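Local structure of endoglucanase (Clostridium thermocellum, 2YIK) at residues A[140-143]-A[144-148]; A[503-506]-A[507-511]. The protein probably hydrolyses internal beta-1,4-glucosidic bonds of cellulose, as a family 9 glycoside hydrolase whose natural chain also carries a type I dockerin. All coordinates share one frame; numbering follows the deposited sequence.

Contact 1. Residues A[140-143]-A[144-148]; sequences EFKD and QFRAT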
loop_
_atom_site.group_PDB
_atom_site.type_symbol
_atom_site.label_atom_id
_atom_site.label_comp_id
_atom_site.label_asym_id
_atom_site.label_seq_id
_atom_site.Cartn_x
_atom_site.Cartn_y
_atom_site.Cartn_z
ATOM N N GLU A 140 9.967 8.209 5.202
ATOM C CA GLU A 140 11.316 8.402 4.679
ATOM C C GLU A 140 11.572 9.791 4.117
ATOM O O GLU A 140 12.609 10.392 4.395
ATOM C CB GLU A 140 11.623 7.394 3.561
ATOM C CG GLU A 140 11.637 5.944 3.977
ATOM C CD GLU A 140 12.915 5.530 4.685
ATOM O OE1 GLU A 140 13.812 6.371 4.880
ATOM O OE2 GLU A 140 13.026 4.348 5.047
ATOM N N PHE A 141 10.632 10.299 3.328
ATOM C CA PHE A 141 10.816 11.592 2.683
ATOM C C PHE A 141 9.876 12.721 3.122
ATOM O O PHE A 141 9.474 13.551 2.301
ATOM C CB PHE A 141 10.738 11.392 1.159
ATOM C CG PHE A 141 11.609 10.257 0.648
ATOM C CD1 PHE A 141 12.989 10.275 0.843
ATOM C CD2 PHE A 141 11.041 9.158 0.003
ATOM C CE1 PHE A 141 13.793 9.211 0.404
ATOM C CE2 PHE A 141 11.834 8.089 -0.438
ATOM C CZ PHE A 141 13.213 8.117 -0.236
ATOM N N LYS A 142 9.555 12.774 4.414
ATOM C CA LYS A 142 8.663 13.814 4.935
ATOM C C LYS A 142 9.147 15.225 4.555
ATOM O O LYS A 142 8.340 16.098 4.249
ATOM C CB LYS A 142 8.534 13.704 6.468
ATOM C CG LYS A 142 7.235 14.332 7.030
ATOM C CD LYS A 142 7.187 14.446 8.570
ATOM C CE LYS A 142 7.097 13.099 9.328
ATOM N NZ LYS A 142 6.678 11.882 8.527
ATOM N N ASP A 143 10.461 15.445 4.569
ATOM C CA ASP A 143 11.010 16.760 4.224
ATOM C C ASP A 143 10.536 17.246 2.863
ATOM O O ASP A 143 10.203 18.415 2.699
ATOM C CB ASP A 143 12.538 16.735 4.218
ATOM C CG ASP A 143 13.121 16.604 5.599
ATOM O OD1 ASP A 143 12.433 16.987 6.566
ATOM O OD2 ASP A 143 14.270 16.132 5.720
ATOM N N GLN A 144 10.513 16.338 1.891
ATOM C CA GLN A 144 10.090 16.668 0.539
ATOM C C GLN A 144 8.596 16.923 0.420
ATOM O O GLN A 144 8.181 17.773 -0.364
ATOM C CB GLN A 144 10.517 15.570 -0.436
ATOM C CG GLN A 144 12.009 15.573 -0.764
ATOM C CD GLN A 144 12.896 15.292 0.446
ATOM O OE1 GLN A 144 12.765 14.259 1.103
ATOM N NE2 GLN A 144 13.815 16.214 0.736
ATOM N N PHE A 145 7.785 16.189 1.175
ATOM C CA PHE A 145 6.340 16.413 1.145
ATOM C C PHE A 145 6.095 17.827 1.695
ATOM O O PHE A 145 5.273 18.585 1.176
ATOM C CB PHE A 145 5.611 15.397 2.033
ATOM C CG PHE A 145 5.432 14.036 1.406
ATOM C CD1 PHE A 145 6.456 13.099 1.452
ATOM C CD2 PHE A 145 4.226 13.679 0.806
ATOM C CE1 PHE A 145 6.284 11.821 0.910
ATOM C CE2 PHE A 145 4.046 12.398 0.263
ATOM C CZ PHE A 145 5.077 11.474 0.318
ATOM N N ARG A 146 6.824 18.172 2.749
ATOM C CA ARG A 146 6.683 19.485 3.365
ATOM C C ARG A 146 7.169 20.585 2.444
ATOM O O ARG A 146 6.462 21.565 2.213
ATOM C CB ARG A 146 7.452 19.538 4.686
ATOM C CG ARG A 146 6.709 18.842 5.802
ATOM C CD ARG A 146 7.446 18.871 7.124
ATOM N NE ARG A 146 6.639 18.187 8.136
ATOM C CZ ARG A 146 6.989 18.021 9.412
ATOM N NH1 ARG A 146 8.153 18.494 9.855
ATOM N NH2 ARG A 146 6.169 17.378 10.245
ATOM N N ALA A 147 8.371 20.413 1.906
ATOM C CA ALA A 147 8.949 21.405 1.008
ATOM C C ALA A 147 8.029 21.688 -0.174
ATOM O O ALA A 147 8.026 22.802 -0.712
ATOM C CB ALA A 147 10.319 20.928 0.511
ATOM N N THR A 148 7.238 20.698 -0.580
ATOM C CA THR A 148 6.341 20.892 -1.716
ATOM C C THR A 148 4.899 21.179 -1.328
ATOM O O THR A 148 4.026 21.257 -2.193
ATOM C CB THR A 148 6.340 19.668 -2.650
ATOM O OG1 THR A 148 6.043 18.491 -1.891
ATOM C CG2 THR A 148 7.692 19.510 -3.337
HETATM O O HOH W 1 15.649 16.384 3.200
#
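The carbonyl oxygen of Phe141 opens the short helix 142-147, receiving weak hydrogen bonds from Gln144 N at 3.0 Å and from Phe145 N. Regular turns follow: Arg146 N bonds Lys142 O at 3.0 Å, and Ala147 N bonds Asp143 O at 2.8 Å. At the far end Gln144 O takes two donors of Thr148, its backbone N and its hydroxyl, with OG1 to O at 2.7 Å; the threonine thereby folds back on the last turn.

Among the polar side chains, Gln144 is bent at chi2 (64°), which brings its amide back over the start of the helix. OE1 comes within 3.5 Å of Phe141 CB and is hydrogen-bonded to Arg514, while NE2 donates to a water that in turn donates to Asp143 OD2. The two ends of the amide are thus fixed by different partners, and its plane stands 67° from the Phe141 ring.

Lys142 and Arg146 run side by side one turn apart. Lys142 CD lies 3.4 Å above one face of the guanidinium, toward its rim, so aliphatic carbon rather than charge meets the flat group; the lysine also makes a cation-pi contact with Tyr138.

On the buried side, the Phe145 ring turns its edge to Phe141 O, CD1 lying 3.2 Å from it, and packs against Leu44, Ala151 and Ala154. Phe141 occupies the N-cap position between helices 124-140 and 142-147, a helix-to-helix junction within the helical catalytic domain of this family 9 enzyme.

Contact 2. Residues A[503-506]-A[507-511]; sequences AAFV and GACAG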
loop_
_atom_site.group_PDB
_atom_site.type_symbol
_atom_site.label_atom_id
_atom_site.label_comp_id
_atom_site.label_asym_id
_atom_site.label_seq_id
_atom_site.Cartn_x
_atom_site.Cartn_y
_atom_site.Cartn_z
ATOM N N ALA A 503 0.950 3.242 -4.699
ATOM C CA ALA A 503 1.620 3.247 -3.401
ATOM C C ALA A 503 3.108 3.618 -3.360
ATOM O O ALA A 503 3.482 4.614 -2.731
ATOM C CB ALA A 503 1.392 1.908 -2.712
ATOM N N ALA A 504 3.960 2.828 -4.008
ATOM C CA ALA A 504 5.390 3.133 -3.993
ATOM C C ALA A 504 5.690 4.328 -4.892
ATOM O O ALA A 504 6.666 5.049 -4.684
ATOM C CB ALA A 504 6.212 1.915 -4.437
ATOM N N PHE A 505 4.836 4.530 -5.888
ATOM C CA PHE A 505 4.979 5.633 -6.835
ATOM C C PHE A 505 5.002 6.982 -6.107
ATOM O O PHE A 505 5.779 7.870 -6.461
ATOM C CB PHE A 505 3.835 5.557 -7.864
ATOM C CG PHE A 505 3.715 6.766 -8.760
ATOM C CD1 PHE A 505 4.821 7.287 -9.433
ATOM C CD2 PHE A 505 2.470 7.354 -8.966
ATOM C CE1 PHE A 505 4.690 8.390 -10.284
ATOM C CE2 PHE A 505 2.323 8.457 -9.816
ATOM C CZ PHE A 505 3.433 8.974 -10.483
ATOM N N VAL A 506 4.175 7.128 -5.078
ATOM C CA VAL A 506 4.141 8.377 -4.328
ATOM C C VAL A 506 5.512 8.639 -3.713
ATOM O O VAL A 506 6.093 9.709 -3.896
ATOM C CB VAL A 506 3.081 8.337 -3.205
ATOM C CG1 VAL A 506 3.165 9.611 -2.348
ATOM C CG2 VAL A 506 1.697 8.189 -3.818
ATOM N N GLY A 507 6.026 7.642 -2.999
ATOM C CA GLY A 507 7.320 7.770 -2.355
ATOM C C GLY A 507 8.478 8.002 -3.310
ATOM O O GLY A 507 9.414 8.743 -2.985
ATOM N N ALA A 508 8.424 7.364 -4.479
ATOM C CA ALA A 508 9.482 7.509 -5.476
ATOM C C ALA A 508 9.562 8.959 -5.957
ATOM O O ALA A 508 10.650 9.498 -6.141
ATOM C CB ALA A 508 9.229 6.571 -6.656
ATOM N N CYS A 509 8.405 9.579 -6.172
ATOM C CA CYS A 509 8.357 10.971 -6.606
ATOM C C CYS A 509 9.025 11.854 -5.564
ATOM O O CYS A 509 9.842 12.711 -5.907
ATOM C CB CYS A 509 6.912 11.426 -6.798
ATOM S SG CYS A 509 6.064 10.674 -8.216
ATOM N N ALA A 510 8.677 11.636 -4.293
ATOM C CA ALA A 510 9.253 12.409 -3.196
ATOM C C ALA A 510 10.757 12.190 -3.131
ATOM O O ALA A 510 11.522 13.138 -2.949
ATOM C CB ALA A 510 8.615 12.007 -1.866
ATOM N N GLY A 511 11.167 10.931 -3.267
ATOM C CA GLY A 511 12.578 10.593 -3.216
ATOM C C GLY A 511 13.371 11.227 -4.347
ATOM O O GLY A 511 14.509 11.656 -4.148
HETATM O O HOH W 2 5.589 5.349 -0.969
#
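Ala508 N gives its hydrogen to Ala504 O at 2.9 Å, with an N-H...O angle of 154°. Two more bonds of the same i to i+4 pattern follow, from Cys509 N to Phe505 O at 3.1 Å and from Ala510 N to Val506 O at 3.2 Å. One residue earlier the pattern opens: Ala503 O and Gly507 N stand 4.0 Å apart, and a water spans them. The water donates to Ala503 O at 2.8 Å and accepts a weak bond from Gly507 N, so both buried backbone groups still have a partner.

The main side-chain contact joins Phe505 and Cys509. With CG of Phe505 anti to the backbone N (chi1 170°), the ring swings out beside the next turn, where Cys509 SG approaches CE1 at 3.4 Å. The sulfur lies 4.0 Å from the ring centroid and 36° off the normal, an oblique sulfur-aromatic contact. The alanines face two helices: Ala503 and Ala504 meet helix 124-140 at Thr133, and Ala504 also meets Ala398 and Leu401 of helix 392-408. Val506 reaches Leu44 and Ser47 of helix 40-47. Packed against helices 40-47, 124-140 and 392-408, the alanine- and glycine-rich part 503-511 of helix 499-516 is a buried element of the alpha-helical barrel, the (alpha/alpha)6 fold of family 9 glycoside hydrolases.

Contacts 1 and 2 lie far apart in sequence, yet their centres are 11 Å apart and they touch directly. The ring of Phe141 meets the backbone of helix 499-516, with CD2 3.4 Å from Gly507 O and 3.7 Å from Gly511 N. Beside it, Phe145 CE1 rests 3.6 Å from Ala510 CB, and Gln144 CG approaches Ala510 O at 3.3 Å. The first turn of helix 142-147 therefore packs onto the more central helix, contact 2 lying about 11 Å and contact 1 about 19 Å from the centre of the chain. Both are remote from the metal sites and from the predicted active-site residue His451.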